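Local coordinates for protein type IV pilus biogenesis factor PilY1 (Pseudomonas aeruginosa, PDB 3HX6) that primes type IV pilus assembly and, by binding and releasing calcium, seems to regulate pilus retraction in twitching motility, while also serving adhesion to host cells, at residues A265-A270 with D291-A296; L334-H337 with G342-V345. The protein carries 3 engineered substitutions. All blocks are in the same frame, centred on the assembly; numbering follows the deposited sequence.

Interaction 1: residues A265-A270 with D291-A296; sequences ADYAYA and DPFSRA. With CA (calcium ion), chain C.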
# COMPACT_ATOMS: atom_id res chain seq x y z
N ALA A 265 9.46 -23.39 -7.24
CA ALA A 265 10.89 -23.10 -7.39
C ALA A 265 11.58 -24.01 -8.41
O ALA A 265 11.40 -25.23 -8.39
CB ALA A 265 11.58 -23.22 -6.04
N ASP A 266 12.37 -23.40 -9.29
CA ASP A 266 13.08 -24.15 -10.32
C ASP A 266 14.57 -24.29 -10.06
O ASP A 266 15.16 -25.33 -10.37
CB ASP A 266 12.85 -23.49 -11.67
CG ASP A 266 11.38 -23.32 -11.98
OD1 ASP A 266 10.65 -24.33 -11.96
OD2 ASP A 266 10.96 -22.17 -12.23
N TYR A 267 15.18 -23.24 -9.50
CA TYR A 267 16.60 -23.23 -9.17
C TYR A 267 16.79 -22.61 -7.80
O TYR A 267 15.90 -21.94 -7.29
CB TYR A 267 17.40 -22.37 -10.15
CG TYR A 267 17.34 -22.75 -11.61
CD1 TYR A 267 18.02 -23.87 -12.09
CD2 TYR A 267 16.64 -21.96 -12.52
CE1 TYR A 267 18.01 -24.19 -13.44
CE2 TYR A 267 16.63 -22.26 -13.87
CZ TYR A 267 17.31 -23.38 -14.33
OH TYR A 267 17.29 -23.67 -15.66
N ALA A 268 17.97 -22.81 -7.24
CA ALA A 268 18.31 -22.22 -5.96
C ALA A 268 19.73 -21.72 -6.14
O ALA A 268 20.55 -22.37 -6.79
CB ALA A 268 18.26 -23.27 -4.84
N TYR A 269 20.02 -20.54 -5.60
CA TYR A 269 21.35 -19.96 -5.67
C TYR A 269 21.78 -19.68 -4.24
O TYR A 269 21.00 -19.18 -3.43
CB TYR A 269 21.33 -18.64 -6.44
CG TYR A 269 21.02 -18.76 -7.91
CD1 TYR A 269 19.71 -18.85 -8.37
CD2 TYR A 269 22.05 -18.71 -8.86
CE1 TYR A 269 19.42 -18.88 -9.74
CE2 TYR A 269 21.77 -18.74 -10.23
CZ TYR A 269 20.46 -18.82 -10.66
OH TYR A 269 20.18 -18.81 -12.01
N ALA A 270 23.03 -20.01 -3.92
CA ALA A 270 23.53 -19.79 -2.57
C ALA A 270 25.04 -19.69 -2.54
O ALA A 270 25.74 -20.45 -3.22
CB ALA A 270 23.05 -20.93 -1.65
N ASP A 291 8.73 -26.05 -22.40
CA ASP A 291 8.49 -25.44 -21.10
C ASP A 291 9.13 -26.36 -20.06
O ASP A 291 8.46 -27.10 -19.35
CB ASP A 291 6.98 -25.25 -20.85
CG ASP A 291 6.28 -26.52 -20.44
OD1 ASP A 291 6.46 -27.55 -21.12
OD2 ASP A 291 5.53 -26.48 -19.44
N PRO A 292 10.47 -26.31 -19.99
CA PRO A 292 11.33 -27.09 -19.09
C PRO A 292 10.97 -26.98 -17.61
O PRO A 292 11.42 -27.77 -16.78
CB PRO A 292 12.72 -26.52 -19.38
CG PRO A 292 12.42 -25.09 -19.72
CD PRO A 292 11.25 -25.25 -20.65
N PHE A 293 10.14 -25.99 -17.28
CA PHE A 293 9.72 -25.77 -15.91
C PHE A 293 8.32 -26.30 -15.67
O PHE A 293 7.66 -25.94 -14.70
CB PHE A 293 9.79 -24.28 -15.59
CG PHE A 293 11.15 -23.68 -15.83
CD1 PHE A 293 11.30 -22.60 -16.70
CD2 PHE A 293 12.27 -24.20 -15.20
CE1 PHE A 293 12.56 -22.06 -16.94
CE2 PHE A 293 13.53 -23.66 -15.43
CZ PHE A 293 13.68 -22.59 -16.30
N SER A 294 7.87 -27.18 -16.56
CA SER A 294 6.55 -27.78 -16.46
C SER A 294 6.39 -28.54 -15.15
O SER A 294 7.35 -29.11 -14.62
CB SER A 294 6.31 -28.74 -17.63
OG SER A 294 5.07 -29.41 -17.47
N ARG A 295 5.17 -28.55 -14.63
CA ARG A 295 4.86 -29.25 -13.39
C ARG A 295 4.30 -30.64 -13.70
O ARG A 295 4.12 -31.46 -12.80
CB ARG A 295 3.83 -28.47 -12.59
CG ARG A 295 4.36 -27.23 -11.93
CD ARG A 295 3.66 -27.04 -10.60
NE ARG A 295 2.45 -26.24 -10.71
CZ ARG A 295 1.54 -26.13 -9.75
NH1 ARG A 295 1.69 -26.78 -8.60
NH2 ARG A 295 0.49 -25.36 -9.94
N ALA A 296 4.03 -30.88 -14.97
CA ALA A 296 3.46 -32.14 -15.44
C ALA A 296 3.97 -33.40 -14.76
O ALA A 296 3.18 -34.26 -14.37
CB ALA A 296 3.65 -32.26 -16.95
CA CA C . 8.59 -22.66 -11.73
O HOH W 1 7.61 -24.77 -12.35
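D266 and F293 bring their CA atoms to 6.7 Å where the start of strand 267-270 meets a type I turn, D291 to S294, which S294 N closes onto D291 O. The phenyl ring of F293 has the ring of P292 on one face, and the carboxylate of D266 crosses the other, D266 CG approaching F293 CD2 to 3.5 Å with the planes 31° apart. Beside it the rings of Y267 and F293 stand at 82°, with Y267 CZ in plane at the F293 edge and Y267 CE2 3.7 Å from F293 CE2; Y267 OH is bonded to the backbone N of G378. With CG anti to its carbonyl carbon (chi1 -54°), D266 can clamp the calcium with both oxygens, OD1 at 2.7 Å and OD2 at 2.5 Å. These oxygens also accept from H204 NE2 and N259 N, helping fix the carboxylate's rotation. Water 1, 2.4 Å from the calcium, lies 2.6 Å from F293 O. D266 and Y267 sit opposite the single A257, a classic beta bulge where the metal loop enters the strand. D258, N260, D262 and the carbonyl of V264 complete seven-coordination: alternate residues ending in a bidentate acid, an EF-hand-like calcium loop.

Interaction 2: residues L334-H337 with G342-V345; sequences LVRH and GYIV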
# COMPACT_ATOMS: atom_id res chain seq x y z
N LEU A 334 18.15 -11.95 -7.75
CA LEU A 334 18.17 -12.18 -9.19
C LEU A 334 17.40 -11.13 -9.97
O LEU A 334 16.30 -10.74 -9.58
CB LEU A 334 17.57 -13.56 -9.49
CG LEU A 334 18.19 -14.75 -8.74
CD1 LEU A 334 17.36 -16.00 -8.99
CD2 LEU A 334 19.62 -14.95 -9.19
N VAL A 335 17.98 -10.68 -11.08
CA VAL A 335 17.33 -9.70 -11.93
C VAL A 335 17.46 -10.19 -13.37
O VAL A 335 18.55 -10.59 -13.79
CB VAL A 335 17.99 -8.29 -11.81
CG1 VAL A 335 17.26 -7.29 -12.68
CG2 VAL A 335 17.98 -7.82 -10.36
N ARG A 336 16.36 -10.19 -14.12
CA ARG A 336 16.41 -10.64 -15.50
C ARG A 336 17.40 -9.78 -16.28
O ARG A 336 17.39 -8.55 -16.17
CB ARG A 336 15.03 -10.54 -16.16
CG ARG A 336 14.96 -11.27 -17.50
CD ARG A 336 13.67 -10.97 -18.26
NE ARG A 336 12.47 -11.51 -17.62
CZ ARG A 336 12.13 -12.80 -17.64
NH1 ARG A 336 12.89 -13.69 -18.26
NH2 ARG A 336 11.01 -13.18 -17.03
N HIS A 337 18.27 -10.42 -17.06
CA HIS A 337 19.24 -9.67 -17.84
C HIS A 337 18.52 -8.75 -18.83
O HIS A 337 17.43 -9.07 -19.31
CB HIS A 337 20.15 -10.65 -18.58
CG HIS A 337 21.34 -10.01 -19.21
ND1 HIS A 337 21.29 -9.37 -20.43
CD2 HIS A 337 22.62 -9.90 -18.78
CE1 HIS A 337 22.48 -8.90 -20.72
NE2 HIS A 337 23.31 -9.20 -19.74
N GLY A 342 18.72 -15.18 -19.79
CA GLY A 342 19.38 -15.44 -18.52
C GLY A 342 19.09 -14.39 -17.47
O GLY A 342 18.23 -13.52 -17.64
N TYR A 343 19.82 -14.48 -16.36
CA TYR A 343 19.63 -13.55 -15.25
C TYR A 343 20.94 -13.07 -14.67
O TYR A 343 21.97 -13.74 -14.78
CB TYR A 343 18.85 -14.23 -14.12
CG TYR A 343 17.36 -14.33 -14.34
CD1 TYR A 343 16.82 -15.30 -15.18
CD2 TYR A 343 16.49 -13.45 -13.69
CE1 TYR A 343 15.45 -15.40 -15.37
CE2 TYR A 343 15.11 -13.54 -13.88
CZ TYR A 343 14.60 -14.52 -14.72
OH TYR A 343 13.24 -14.62 -14.90
N ILE A 344 20.90 -11.90 -14.06
CA ILE A 344 22.07 -11.36 -13.41
C ILE A 344 21.92 -11.78 -11.95
O ILE A 344 20.94 -11.43 -11.30
CB ILE A 344 22.12 -9.82 -13.53
CG1 ILE A 344 22.29 -9.43 -15.01
CG2 ILE A 344 23.28 -9.26 -12.69
CD1 ILE A 344 22.23 -7.95 -15.29
N VAL A 345 22.88 -12.55 -11.47
CA VAL A 345 22.87 -13.02 -10.09
C VAL A 345 23.67 -12.04 -9.25
O VAL A 345 24.87 -11.88 -9.45
CB VAL A 345 23.48 -14.43 -9.99
CG1 VAL A 345 23.31 -14.97 -8.58
CG2 VAL A 345 22.81 -15.35 -11.01
O HOH W 2 15.82 -14.24 -19.00
O HOH W 3 12.45 -16.35 -16.66
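Y343 brings its ring against the backbone of R336, Y343 CD2 lying 3.3 Å from R336 N, while R336 CG sits over one face near the rim and water 3 lies in the plane at the ring's edge. The R336 chain, bent at chi3 (-68°), returns its guanidinium toward the phenol, so that Y343 OH stands over one guanidinium face, the planes 44° apart. R336 NH2, 3.4 Å from Y343 OH, is too poorly angled to bond. Water 3 makes the link instead, accepting from R336 NH1 and lying 2.6 Å from Y343 OH; water 2 accepts from the same NH1 and donates to G342 O. H337 has its ring stacked on W372 and edge-to-face with W422, its ND1 bonded to T339 N, and I344 CG1 touching its CD2 obliquely at 3.8 Å. V335 and I344 form the hydrogen-bonded pair, I344 N to V335 O at 2.7 Å and V335 N to I344 O at 3.1 Å. At the far end, on the face opposite V335 and I344, L334 and V345 run side by side, L334 CD2 3.7 Å from both V345 CG1 and V345 CG2. A longer bond, H337 N to G342 O at 3.2 Å, closes the end where G342 takes a positive phi. This is an antiparallel beta hairpin whose edge strand 333-336 is followed by 343-348, 367-373 and 433-437, an antiparallel run consistent with a blade of the PilY1 beta-propeller domain.

One residue joins the two arrangements: Y269, on the strand that leaves the calcium loop of interaction 1, packs against the hairpin of interaction 2. Its CE1 meets L334 CD1 at 3.6 Å, and Y269 CE2 meets V345 CG2 at 3.6 Å, so the two leave the ring pressed against side chains from both hairpin strands. D373 provides a polar counterpart, its side chain bonding to Y269 OH and its backbone to Y343; T376 touches both tyrosines. The contact centres are 15 Å apart. Y343 reaches toward the metal site without touching it: between nearest atoms its side chain is about 8 Å from that of D266 and about 10 Å from the calcium.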